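Local coordinates for tube-forming protein in Mycobacterial Envelpe, TiME (Mycolicibacterium smegmatis, PDB 7CU9) that probably forms a tube across the mycobacterial outer envelope that may serve as a channel for protein secretion, at residues A71-A74 against A75-T79; A98-R101 against V102-R105; S170-G173 against G174-V177. All coordinates share one frame; numbering follows the deposited sequence.

Contact 1: residues A71-A74 against A75-T79; sequences AQTA and AGDAT
Ala-74 and Asp-77 face each other as an antiparallel hydrogen-bonded pair where strand 63-72 turns back into strand 77-89. The backbone bonds run both ways: Ala-74 N gives to Asp-77 O over 3.1 Å, nearly straight at 166°, and Asp-77 N gives to Ala-74 O over 3.0 Å. Between them Ala-75 and Gly-76 form the corner of a type I beta turn. Thr-73 as well as Ala-74 lies opposite Asp-77, so the first strand carries one residue more than the second at this point. Side-chain hydrogen bonds gather on the carboxylate of Asp-77. Its CG stands opposite the backbone N (chi1 -174°), which swings OD1 forward along the chain to Thr-79. There OD1 takes the hydrogen of Thr-79 N at 3.0 Å, nearly along the C-O bond, which makes an Asx turn, and that of Thr-79 OG1 at 2.6 Å on its syn lone pair. These two bonds from one residue limit rotation of the carboxylate. The hydroxyl of Thr-73 is engaged elsewhere, with His-80 N. Van der Waals contacts fill in the rest. The methyl CG2 of Thr-73 lies 3.6 Å from Asp-77 OD2, on the same side of the hairpin where Ala-74 CB meets Asp-77 CB at 4.1 Å. Thr-73 OG1 comes within 3.6 Å of Thr-79 CB. Further back, the amide carbon CD of Gln-72 rests 3.9 Å from Ala-78 CB, the glutamine chain being extended beyond CG; strand 28-32 also touches Gln-72, through Trp-28. Two strands joined by a tight type I turn, with Thr-73 and Ala-74 paired against Asp-77, make a beta hairpin with a classic beta bulge next to its turn, here at the surface of the large antiparallel sheet.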
# COMPACT_ATOMS: atom_id res chain seq x y z
N ALA B 71 1.94 -1.08 15.01
CA ALA B 71 0.55 -1.26 14.55
C ALA B 71 0.54 -2.28 13.41
O ALA B 71 1.54 -2.37 12.68
CB ALA B 71 -0.04 0.06 14.15
N GLN B 72 -0.53 -3.07 13.31
CA GLN B 72 -0.66 -4.18 12.34
C GLN B 72 -2.09 -4.23 11.81
O GLN B 72 -3.00 -3.72 12.48
CB GLN B 72 -0.37 -5.53 12.99
CG GLN B 72 1.06 -5.74 13.44
CD GLN B 72 1.26 -7.13 13.97
OE1 GLN B 72 0.33 -7.94 14.05
NE2 GLN B 72 2.49 -7.42 14.35
N THR B 73 -2.27 -4.89 10.66
CA THR B 73 -3.59 -5.26 10.09
C THR B 73 -4.52 -5.72 11.22
O THR B 73 -5.61 -5.14 11.35
CB THR B 73 -3.41 -6.33 9.01
OG1 THR B 73 -2.52 -5.79 8.03
CG2 THR B 73 -4.71 -6.74 8.37
N ALA B 74 -4.08 -6.71 12.00
CA ALA B 74 -4.85 -7.30 13.13
C ALA B 74 -3.89 -8.05 14.06
O ALA B 74 -2.72 -8.21 13.71
CB ALA B 74 -5.93 -8.21 12.59
N ALA B 75 -4.41 -8.53 15.20
CA ALA B 75 -3.62 -9.13 16.32
C ALA B 75 -2.59 -10.15 15.81
O ALA B 75 -1.43 -10.08 16.26
CB ALA B 75 -4.56 -9.74 17.33
N GLY B 76 -3.00 -11.09 14.96
CA GLY B 76 -2.12 -12.17 14.46
C GLY B 76 -1.82 -12.02 12.98
O GLY B 76 -1.47 -13.03 12.33
N ASP B 77 -1.93 -10.79 12.46
CA ASP B 77 -1.85 -10.51 11.00
C ASP B 77 -1.00 -9.26 10.79
O ASP B 77 -1.50 -8.15 11.04
CB ASP B 77 -3.24 -10.34 10.41
CG ASP B 77 -3.26 -10.18 8.90
OD1 ASP B 77 -2.17 -9.97 8.32
OD2 ASP B 77 -4.35 -10.28 8.33
N ALA B 78 0.24 -9.44 10.33
CA ALA B 78 1.21 -8.35 10.08
C ALA B 78 1.31 -8.05 8.58
O ALA B 78 2.36 -7.54 8.15
CB ALA B 78 2.55 -8.72 10.67
N THR B 79 0.25 -8.31 7.80
CA THR B 79 0.25 -8.05 6.34
C THR B 79 0.78 -6.63 6.10
O THR B 79 1.68 -6.45 5.25
CB THR B 79 -1.15 -8.26 5.74
OG1 THR B 79 -1.49 -9.64 5.86
CG2 THR B 79 -1.21 -7.85 4.28

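Contact 2: residues A98-R101 against V102-R105; sequences AYHR and VVDR
Tyr-99 sends its ring off opposite the backbone N (chi1 177°), and Val-103, one turn on, holds CG1 opposite its own carbonyl carbon, which brings that methyl over a face of the tyrosine ring. Val-103 CG1 is 3.6 Å from Tyr-99 CZ, and its line to the ring centroid leans 25° from the ring normal, a CH-pi contact. The phenol OH reaches past the valine to Gly-134 O. On the neighbouring flank, His-100 meets Asp-104 at its ring edge: ND1 gives its hydrogen to Asp-104 OD1 at 2.8 Å, almost straight (175°). Asp-104 OD1 lies in the imidazole plane, while the carboxylate is turned steeply against the ring and is met on its syn side from somewhat out of its own plane. This acceptor would probably favour a protonated imidazole. These pairs are spaced i to i+4 at the C-terminal end of helix 92-103, where Val-103 N bonds to Tyr-99 O at 3.1 Å and Asp-104 N to His-100 O at 2.8 Å. Tyr-99 and Val-103 share a flank that packs on Ala-138 of strand 137-144. Elsewhere Arg-101 and Arg-105 run side by side, Arg-101 CD lying 3.6 Å from Arg-105 NH2, over a face of that guanidinium. Their charged ends have separate partners: Arg-105 NH1 forms a salt bridge with Glu-56, and Arg-101 NH2 bonds to Val-57 O.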
# COMPACT_ATOMS: atom_id res chain seq x y z
N ALA B 98 22.68 10.71 18.85
CA ALA B 98 21.75 9.57 18.71
C ALA B 98 21.60 9.22 17.22
O ALA B 98 21.65 8.03 16.87
CB ALA B 98 20.43 9.87 19.36
N TYR B 99 21.43 10.23 16.37
CA TYR B 99 21.37 10.05 14.90
C TYR B 99 22.62 9.29 14.44
O TYR B 99 22.51 8.34 13.65
CB TYR B 99 21.21 11.40 14.19
CG TYR B 99 21.22 11.27 12.69
CD1 TYR B 99 20.12 10.76 12.02
CD2 TYR B 99 22.33 11.63 11.94
CE1 TYR B 99 20.12 10.61 10.65
CE2 TYR B 99 22.34 11.49 10.57
CZ TYR B 99 21.23 10.98 9.92
OH TYR B 99 21.25 10.84 8.55
N HIS B 100 23.79 9.69 14.93
CA HIS B 100 25.08 9.08 14.51
C HIS B 100 25.25 7.68 15.09
O HIS B 100 25.96 6.87 14.46
CB HIS B 100 26.24 10.04 14.77
CG HIS B 100 26.37 11.02 13.66
ND1 HIS B 100 26.98 10.69 12.46
CD2 HIS B 100 25.89 12.27 13.51
CE1 HIS B 100 26.89 11.70 11.63
NE2 HIS B 100 26.23 12.69 12.25
N ARG B 101 24.59 7.34 16.19
CA ARG B 101 24.61 5.93 16.68
C ARG B 101 23.86 5.04 15.69
O ARG B 101 24.22 3.86 15.57
CB ARG B 101 24.10 5.84 18.12
CG ARG B 101 25.09 6.42 19.12
CD ARG B 101 24.74 6.09 20.55
NE ARG B 101 23.54 6.77 21.03
CZ ARG B 101 23.50 7.99 21.57
NH1 ARG B 101 24.60 8.71 21.69
NH2 ARG B 101 22.35 8.49 21.97
N VAL B 102 22.86 5.57 14.97
CA VAL B 102 22.21 4.81 13.86
C VAL B 102 23.19 4.72 12.68
O VAL B 102 23.51 3.59 12.26
CB VAL B 102 20.88 5.44 13.41
CG1 VAL B 102 20.30 4.68 12.22
CG2 VAL B 102 19.87 5.50 14.55
N VAL B 103 23.63 5.86 12.16
CA VAL B 103 24.26 5.91 10.80
C VAL B 103 25.74 5.50 10.86
O VAL B 103 26.20 4.90 9.88
CB VAL B 103 24.06 7.28 10.13
CG1 VAL B 103 22.58 7.60 9.96
CG2 VAL B 103 24.77 8.41 10.85
N ASP B 104 26.46 5.79 11.94
CA ASP B 104 27.91 5.44 12.04
C ASP B 104 28.06 3.92 12.18
O ASP B 104 29.03 3.37 11.62
CB ASP B 104 28.61 6.15 13.19
CG ASP B 104 28.64 7.67 13.08
OD1 ASP B 104 28.18 8.20 12.05
OD2 ASP B 104 29.11 8.31 14.04
N ARG B 105 27.15 3.26 12.90
CA ARG B 105 27.34 1.86 13.35
C ARG B 105 26.81 0.87 12.30
O ARG B 105 26.98 -0.35 12.51
CB ARG B 105 26.68 1.65 14.71
CG ARG B 105 27.21 2.60 15.78
CD ARG B 105 26.67 2.25 17.15
NE ARG B 105 27.27 3.10 18.16
CZ ARG B 105 26.96 3.05 19.45
NH1 ARG B 105 26.04 2.21 19.89
NH2 ARG B 105 27.57 3.87 20.29

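Contact 3: residues S170-G173 against G174-V177; sequences SGNG and GPAV
The side-chain amide of Asn-172 meets Gly-174 N in its own plane, OD1 accepting at 2.8 Å with an N-H...O angle of 146°. Pro-175 crosses this side chain at about a right angle, and its CD comes to 3.3 Å from the same OD1. The nitrogen edge of the amide looks elsewhere: ND2 bonds to Asp-62 of the second subunit. With CG set opposite the backbone N (chi1 -166°), the amide folds forward over the start of helix 174-185, and Gly-174 has no side chain to obstruct OD1. The backbone continues the capping. Gly-173 O accepts from Val-177 N at 3.0 Å, the first i to i+4 bond of the helix, while a water takes the hydrogen of Ala-176 N at 2.9 Å and donates to Asn-172 O at 2.8 Å. Pro-175, with no N-H to satisfy, suits this first turn. Between side chain, water and carbonyl, the N-H groups of Gly-174, Ala-176 and Val-177 are all satisfied in a largely buried setting, and one asparagine both caps the helix and bonds across the subunit interface.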
# COMPACT_ATOMS: atom_id res chain seq x y z
N SER B 170 4.25 -6.06 1.35
CA SER B 170 4.63 -6.33 -0.05
C SER B 170 4.64 -5.00 -0.81
O SER B 170 4.30 -3.95 -0.22
CB SER B 170 3.70 -7.35 -0.66
OG SER B 170 2.37 -6.89 -0.64
N GLY B 171 5.07 -5.01 -2.07
CA GLY B 171 5.18 -3.78 -2.86
C GLY B 171 6.12 -2.79 -2.19
O GLY B 171 7.20 -3.21 -1.75
N ASN B 172 5.72 -1.52 -2.10
CA ASN B 172 6.63 -0.41 -1.73
C ASN B 172 6.02 0.42 -0.60
O ASN B 172 5.15 1.26 -0.89
CB ASN B 172 6.94 0.46 -2.95
CG ASN B 172 8.11 1.39 -2.75
OD1 ASN B 172 8.32 1.91 -1.65
ND2 ASN B 172 8.89 1.59 -3.80
N GLY B 173 6.51 0.23 0.63
CA GLY B 173 6.08 1.01 1.80
C GLY B 173 6.77 2.36 1.90
O GLY B 173 6.49 3.08 2.88
N GLY B 174 7.62 2.72 0.93
CA GLY B 174 8.42 3.96 0.94
C GLY B 174 7.54 5.20 0.95
O GLY B 174 7.70 6.09 1.80
N PRO B 175 6.59 5.36 0.01
CA PRO B 175 5.72 6.54 0.03
C PRO B 175 5.00 6.72 1.38
O PRO B 175 4.96 7.82 1.89
CB PRO B 175 4.75 6.24 -1.12
CG PRO B 175 5.58 5.44 -2.08
CD PRO B 175 6.38 4.52 -1.18
N ALA B 176 4.47 5.64 1.95
CA ALA B 176 3.74 5.68 3.24
C ALA B 176 4.69 6.08 4.37
O ALA B 176 4.30 6.90 5.21
CB ALA B 176 3.07 4.36 3.53
N VAL B 177 5.91 5.55 4.41
CA VAL B 177 6.82 5.86 5.55
C VAL B 177 7.20 7.34 5.48
O VAL B 177 7.36 7.97 6.55
CB VAL B 177 8.02 4.90 5.64
CG1 VAL B 177 9.14 5.25 4.67
CG2 VAL B 177 8.55 4.84 7.06
O HOH W 1 3.71 3.19 0.52

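In the fold
The three contacts follow one another along the chain within a single PknH-like extracellular domain, and none touches another. Contacts 1 and 2 lie on opposite sides of the chain's centre, their own centres about 30 Å apart; strand 77-89, which starts in contact 1, leads into helix 92-103 of contact 2. Contact 3 comes closest to contact 1, with nearest atoms about 5 Å apart, since strand 161-169, which runs into it, pairs with strand 77-89 in the sheet. Contacts 2 and 3 have centres about 23 Å apart, though both helices pack on strands 150-158 and 161-169. Among the three, contact 3 alone is touched by the second subunit.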